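Local structure of subtilase cytotoxin subunit A (Escherichia coli, 2IY9) at residues D187-S192 / N244-I249; S240-N245 / L311-T316. The protein is the serine protease subunit of the AB5 subtilase cytotoxin, cleaving the host endoplasmic reticulum chaperone BiP and so triggering ER stress and cell death. All coordinates share one frame; numbering follows the deposited sequence.

Interaction 1 of 2, residues D187-S192 / N244-I249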
loop_
_atom_site.group_PDB
_atom_site.type_symbol
_atom_site.label_atom_id
_atom_site.label_comp_id
_atom_site.label_asym_id
_atom_site.label_seq_id
_atom_site.Cartn_x
_atom_site.Cartn_y
_atom_site.Cartn_z
ATOM N N ASP A 187 -13.688 7.993 -12.619
ATOM C CA ASP A 187 -12.550 8.129 -13.535
ATOM C C ASP A 187 -11.705 9.317 -13.074
ATOM O O ASP A 187 -12.138 10.473 -13.163
ATOM C CB ASP A 187 -13.066 8.348 -14.964
ATOM C CG ASP A 187 -11.954 8.463 -16.006
ATOM O OD1 ASP A 187 -10.789 8.777 -15.661
ATOM O OD2 ASP A 187 -12.267 8.262 -17.202
ATOM N N ILE A 188 -10.502 9.017 -12.572
ATOM C CA ILE A 188 -9.583 10.027 -12.019
ATOM C C ILE A 188 -9.230 11.138 -13.029
ATOM O O ILE A 188 -8.951 12.274 -12.642
ATOM C CB ILE A 188 -8.282 9.375 -11.472
ATOM C CG1 ILE A 188 -8.622 8.303 -10.425
ATOM C CG2 ILE A 188 -7.355 10.444 -10.841
ATOM C CD1 ILE A 188 -7.545 7.244 -10.255
ATOM N N ARG A 189 -9.246 10.796 -14.316
ATOM C CA ARG A 189 -8.984 11.772 -15.371
ATOM C C ARG A 189 -10.039 12.889 -15.431
ATOM O O ARG A 189 -9.737 13.994 -15.858
ATOM C CB ARG A 189 -8.846 11.083 -16.730
ATOM C CG ARG A 189 -7.653 10.121 -16.812
ATOM C CD ARG A 189 -7.777 9.136 -17.957
ATOM N NE ARG A 189 -8.939 8.263 -17.805
ATOM C CZ ARG A 189 -9.130 7.119 -18.463
ATOM N NH1 ARG A 189 -8.225 6.680 -19.329
ATOM N NH2 ARG A 189 -10.230 6.405 -18.239
ATOM N N LYS A 190 -11.255 12.601 -14.976
ATOM C CA LYS A 190 -12.375 13.550 -15.038
ATOM C C LYS A 190 -12.703 14.243 -13.713
ATOM O O LYS A 190 -13.478 15.202 -13.685
ATOM C CB LYS A 190 -13.631 12.843 -15.518
ATOM C CG LYS A 190 -13.504 12.171 -16.884
ATOM C CD LYS A 190 -14.818 11.481 -17.224
ATOM C CE LYS A 190 -15.165 10.399 -16.203
ATOM N NZ LYS A 190 -16.623 10.076 -16.053
ATOM N N LEU A 191 -12.145 13.736 -12.617
ATOM C CA LEU A 191 -12.315 14.360 -11.321
ATOM C C LEU A 191 -11.629 15.714 -11.317
ATOM O O LEU A 191 -10.654 15.923 -12.044
ATOM C CB LEU A 191 -11.693 13.484 -10.231
ATOM C CG LEU A 191 -12.423 12.208 -9.808
ATOM C CD1 LEU A 191 -11.618 11.531 -8.710
ATOM C CD2 LEU A 191 -13.833 12.516 -9.316
ATOM N N SER A 192 -12.133 16.630 -10.497
ATOM C CA SER A 192 -11.439 17.892 -10.269
ATOM C C SER A 192 -10.322 17.677 -9.245
ATOM O O SER A 192 -10.299 16.662 -8.546
ATOM C CB SER A 192 -12.416 18.968 -9.788
ATOM O OG SER A 192 -12.863 18.697 -8.474
ATOM N N ASN A 244 -5.998 5.431 -16.904
ATOM C CA ASN A 244 -4.661 5.360 -17.457
ATOM C C ASN A 244 -3.878 6.629 -17.113
ATOM O O ASN A 244 -4.421 7.737 -17.174
ATOM C CB ASN A 244 -4.727 5.146 -18.966
ATOM C CG ASN A 244 -3.379 4.835 -19.563
ATOM O OD1 ASN A 244 -2.551 5.723 -19.745
ATOM N ND2 ASN A 244 -3.146 3.570 -19.865
ATOM N N ASN A 245 -2.618 6.444 -16.721
ATOM C CA ASN A 245 -1.719 7.532 -16.280
ATOM C C ASN A 245 -1.974 8.070 -14.854
ATOM O O ASN A 245 -1.252 8.957 -14.380
ATOM C CB ASN A 245 -1.677 8.683 -17.299
ATOM C CG ASN A 245 -0.308 9.336 -17.380
ATOM O OD1 ASN A 245 -0.197 10.558 -17.536
ATOM N ND2 ASN A 245 0.745 8.529 -17.277
ATOM N N TRP A 246 -2.995 7.529 -14.182
ATOM C CA TRP A 246 -3.278 7.865 -12.783
ATOM C C TRP A 246 -3.274 6.635 -11.857
ATOM O O TRP A 246 -3.508 6.765 -10.656
ATOM C CB TRP A 246 -4.614 8.605 -12.663
ATOM C CG TRP A 246 -4.622 9.920 -13.364
ATOM C CD1 TRP A 246 -4.874 10.147 -14.692
ATOM C CD2 TRP A 246 -4.362 11.198 -12.776
ATOM N NE1 TRP A 246 -4.793 11.498 -14.965
ATOM C CE2 TRP A 246 -4.479 12.165 -13.806
ATOM C CE3 TRP A 246 -4.033 11.623 -11.480
ATOM C CZ2 TRP A 246 -4.273 13.530 -13.578
ATOM C CZ3 TRP A 246 -3.843 12.988 -11.250
ATOM C CH2 TRP A 246 -3.970 13.924 -12.299
ATOM N N VAL A 247 -3.005 5.461 -12.432
ATOM C CA VAL A 247 -2.962 4.191 -11.702
ATOM C C VAL A 247 -1.777 3.391 -12.252
ATOM O O VAL A 247 -1.674 3.198 -13.468
ATOM C CB VAL A 247 -4.280 3.375 -11.897
ATOM C CG1 VAL A 247 -4.204 2.025 -11.183
ATOM C CG2 VAL A 247 -5.528 4.189 -11.437
ATOM N N ASP A 248 -0.892 2.929 -11.366
ATOM C CA ASP A 248 0.302 2.172 -11.789
ATOM C C ASP A 248 0.080 0.660 -11.910
ATOM O O ASP A 248 0.665 0.005 -12.782
ATOM C CB ASP A 248 1.476 2.453 -10.841
ATOM C CG ASP A 248 1.894 3.914 -10.856
ATOM O OD1 ASP A 248 2.325 4.404 -11.923
ATOM O OD2 ASP A 248 1.771 4.580 -9.808
ATOM N N ILE A 249 -0.762 0.118 -11.032
ATOM C CA ILE A 249 -0.974 -1.326 -10.929
ATOM C C ILE A 249 -2.338 -1.592 -10.295
ATOM O O ILE A 249 -2.838 -0.782 -9.494
ATOM C CB ILE A 249 0.157 -2.009 -10.088
ATOM C CG1 ILE A 249 0.205 -3.525 -10.337
ATOM C CG2 ILE A 249 0.017 -1.680 -8.584
ATOM C CD1 ILE A 249 1.458 -4.205 -9.771
#
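Two loops of the subtilase alpha/beta fold meet here: the turn at 187-192, which follows strand 176-180 of the parallel sheet, and the stretch 244-249 that runs into the sheet's outermost strand 249-252. Ile188 and Trp246 make the centre of the contact. Ile188 CG2, anti to the backbone N, comes in obliquely on the indole, 3.6 Å from Trp246 CE3. The other branch of Ile188 points past the ring, so that its CD1 lies 3.8 Å from Val247 CG2, the two side chains crossing at about a right angle. Next to this, Arg189 N lies over one face of the indole, and Arg189 CG reaches the CD1/NE1 corner obliquely, 3.5 Å from Trp246 CD1. No hydrogen bond links the two segments. The Arg189 guanidinium has Asn244 N over one face, 3.5 Å from Arg189 NH1, while the side-chain ND2 of Asn244 is bonded to Val312 O. Trp246 also stacks with His203 and makes a cation-pi contact with Arg196, so the indole is gripped by more than this one loop.

The arginine is set by its own turn. Asp187 adopts an Asx turn, accepting from Arg189 N at OD1, and its carboxylate is also clasped side-on by the guanidinium. With the chain bent at chi3 (-63°), the guanidinium turns back to meet the carboxylate, while NH1 goes on to a salt bridge with Asp313. The straighter arm of the clasp runs from Arg189 NE to the syn lone pair of Asp187 OD1, 2.9 Å long with an N-H...O angle of 166°.

Interaction 2 of 2, residues S240-N245 / L311-T316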
loop_
_atom_site.group_PDB
_atom_site.type_symbol
_atom_site.label_atom_id
_atom_site.label_comp_id
_atom_site.label_asym_id
_atom_site.label_seq_id
_atom_site.Cartn_x
_atom_site.Cartn_y
_atom_site.Cartn_z
ATOM N N SER A 240 -13.442 0.578 -7.416
ATOM C CA SER A 240 -12.123 1.179 -7.631
ATOM C C SER A 240 -12.211 2.398 -8.530
ATOM O O SER A 240 -12.809 2.345 -9.599
ATOM C CB SER A 240 -11.159 0.172 -8.265
ATOM O OG SER A 240 -9.863 0.737 -8.414
ATOM N N ARG A 241 -11.596 3.491 -8.102
ATOM C CA ARG A 241 -11.258 4.562 -9.034
ATOM C C ARG A 241 -10.273 4.023 -10.077
ATOM O O ARG A 241 -9.631 2.974 -9.865
ATOM C CB ARG A 241 -10.673 5.758 -8.293
ATOM C CG ARG A 241 -11.724 6.564 -7.601
ATOM C CD ARG A 241 -11.179 7.836 -6.991
ATOM N NE ARG A 241 -12.288 8.628 -6.465
ATOM C CZ ARG A 241 -12.169 9.775 -5.816
ATOM N NH1 ARG A 241 -10.973 10.313 -5.597
ATOM N NH2 ARG A 241 -13.263 10.393 -5.389
ATOM N N PHE A 242 -10.171 4.715 -11.211
ATOM C CA PHE A 242 -9.395 4.209 -12.337
ATOM C C PHE A 242 -8.937 5.329 -13.269
ATOM O O PHE A 242 -9.370 6.481 -13.153
ATOM C CB PHE A 242 -10.202 3.166 -13.135
ATOM C CG PHE A 242 -11.394 3.740 -13.876
ATOM C CD1 PHE A 242 -11.267 4.189 -15.196
ATOM C CD2 PHE A 242 -12.634 3.818 -13.264
ATOM C CE1 PHE A 242 -12.368 4.728 -15.889
ATOM C CE2 PHE A 242 -13.751 4.334 -13.953
ATOM C CZ PHE A 242 -13.616 4.796 -15.260
ATOM N N GLY A 243 -8.059 4.970 -14.198
ATOM C CA GLY A 243 -7.657 5.902 -15.239
ATOM C C GLY A 243 -6.215 5.732 -15.625
ATOM O O GLY A 243 -5.317 5.863 -14.787
ATOM N N ASN A 244 -5.998 5.431 -16.904
ATOM C CA ASN A 244 -4.661 5.360 -17.457
ATOM C C ASN A 244 -3.878 6.629 -17.113
ATOM O O ASN A 244 -4.421 7.737 -17.174
ATOM C CB ASN A 244 -4.727 5.146 -18.966
ATOM C CG ASN A 244 -3.379 4.835 -19.563
ATOM O OD1 ASN A 244 -2.551 5.723 -19.745
ATOM N ND2 ASN A 244 -3.146 3.570 -19.865
ATOM N N ASN A 245 -2.618 6.444 -16.721
ATOM C CA ASN A 245 -1.719 7.532 -16.280
ATOM C C ASN A 245 -1.974 8.070 -14.854
ATOM O O ASN A 245 -1.252 8.957 -14.380
ATOM C CB ASN A 245 -1.677 8.683 -17.299
ATOM C CG ASN A 245 -0.308 9.336 -17.380
ATOM O OD1 ASN A 245 -0.197 10.558 -17.536
ATOM N ND2 ASN A 245 0.745 8.529 -17.277
ATOM N N LEU A 311 -7.348 -3.883 -19.880
ATOM C CA LEU A 311 -7.262 -2.982 -18.720
ATOM C C LEU A 311 -6.481 -1.691 -18.973
ATOM O O LEU A 311 -6.316 -0.877 -18.066
ATOM C CB LEU A 311 -6.659 -3.725 -17.513
ATOM C CG LEU A 311 -7.498 -4.878 -16.942
ATOM C CD1 LEU A 311 -6.761 -5.589 -15.812
ATOM C CD2 LEU A 311 -8.859 -4.400 -16.464
ATOM N N VAL A 312 -6.022 -1.485 -20.205
ATOM C CA VAL A 312 -5.185 -0.318 -20.506
ATOM C C VAL A 312 -5.888 1.032 -20.230
ATOM O O VAL A 312 -5.249 1.963 -19.751
ATOM C CB VAL A 312 -4.567 -0.405 -21.926
ATOM C CG1 VAL A 312 -3.774 0.863 -22.266
ATOM C CG2 VAL A 312 -3.650 -1.640 -22.013
ATOM N N ASP A 313 -7.195 1.135 -20.485
ATOM C CA ASP A 313 -7.907 2.391 -20.166
ATOM C C ASP A 313 -7.974 2.688 -18.666
ATOM O O ASP A 313 -8.088 3.845 -18.277
ATOM C CB ASP A 313 -9.332 2.435 -20.736
ATOM C CG ASP A 313 -10.003 3.792 -20.511
ATOM O OD1 ASP A 313 -9.510 4.797 -21.066
ATOM O OD2 ASP A 313 -10.997 3.864 -19.754
ATOM N N LYS A 314 -7.902 1.635 -17.847
ATOM C CA LYS A 314 -8.128 1.712 -16.407
ATOM C C LYS A 314 -6.812 1.810 -15.620
ATOM O O LYS A 314 -6.770 2.415 -14.547
ATOM C CB LYS A 314 -8.930 0.485 -15.931
ATOM C CG LYS A 314 -10.326 0.317 -16.597
ATOM C CD LYS A 314 -11.274 -0.600 -15.798
ATOM C CE LYS A 314 -11.158 -2.078 -16.233
ATOM N NZ LYS A 314 -12.096 -3.081 -15.561
ATOM N N VAL A 315 -5.745 1.229 -16.174
ATOM C CA VAL A 315 -4.459 1.089 -15.487
ATOM C C VAL A 315 -3.344 1.265 -16.512
ATOM O O VAL A 315 -3.410 0.703 -17.613
ATOM C CB VAL A 315 -4.307 -0.337 -14.863
ATOM C CG1 VAL A 315 -2.935 -0.509 -14.188
ATOM C CG2 VAL A 315 -5.430 -0.645 -13.882
ATOM N N THR A 316 -2.312 2.029 -16.150
ATOM C CA THR A 316 -1.147 2.170 -17.020
ATOM C C THR A 316 -0.649 0.796 -17.429
ATOM O O THR A 316 -0.365 -0.068 -16.584
ATOM C CB THR A 316 -0.024 3.006 -16.370
ATOM O OG1 THR A 316 -0.517 4.327 -16.146
ATOM C CG2 THR A 316 1.222 3.085 -17.287
#
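Backbone amides and one asparagine side chain lace the loop leading to edge strand 249-252 onto the turn 311-316, between the short strands 306-307 and 319-320 of the subtilase domain. Contact begins at Phe242, just after Arg241, whose side chain reaches the other way to Asp184. The backbone places Phe242 CB 3.8 Å from Lys314 O. Phe242 CG occupies the crowded position between backbone N and carbonyl carbon (chi1 68°), and this swings the ring obliquely past Lys314 CA and the carboxylate of Asp313, itself salt-bridged to Arg189.

Gly243 then donates its N-H to Lys314 O over 2.9 Å, nearly straight, though from above the carbonyl plane. Its phi and psi (145° and 121°) leave no room for a side chain, as the carbonyl O of Phe242 would be in the way. One residue on, Asn244 N bonds to Asp313 O at 3.0 Å, again from above the carbonyl plane, so successive amides take successive carbonyls in reverse order, Lys314 then Asp313. With its CG anti to the backbone N, the Asn244 side chain carries ND2 to Val312 O, 2.6 Å away and lying in both the amide and the carbonyl planes. That makes three successive carbonyls of 312-314 bound by two residues. The turn is braced from inside by Leu311 O, which accepts from both Lys314 N and Val315 N. At the far end Thr316 OG1, also bonded to Val247 O, receives the N-H of Asn245, with Asn245 N 3.0 Å away.

How the interactions relate
Leaving strand 176-180, the chain reaches 187-192, passes through helix 207-211 and strand 215-221, and returns at 244-249 to close the first loop in interaction 1. Interaction 2 opens at 240-245, before that closure is complete, and closes only at 311-316, after the long helices 271-288 and 294-304. The two loops therefore overlap slightly in sequence, sharing Asn244 and Asn245, and neither nests in the other. The centres of interactions 1 and 2 lie about 6 Å apart. Ile188 N probably donates to Phe242 O, so the approach to edge strand 249-252 is flanked by the turn after strand 176-180 and by the connection between strands 306-307 and 319-320.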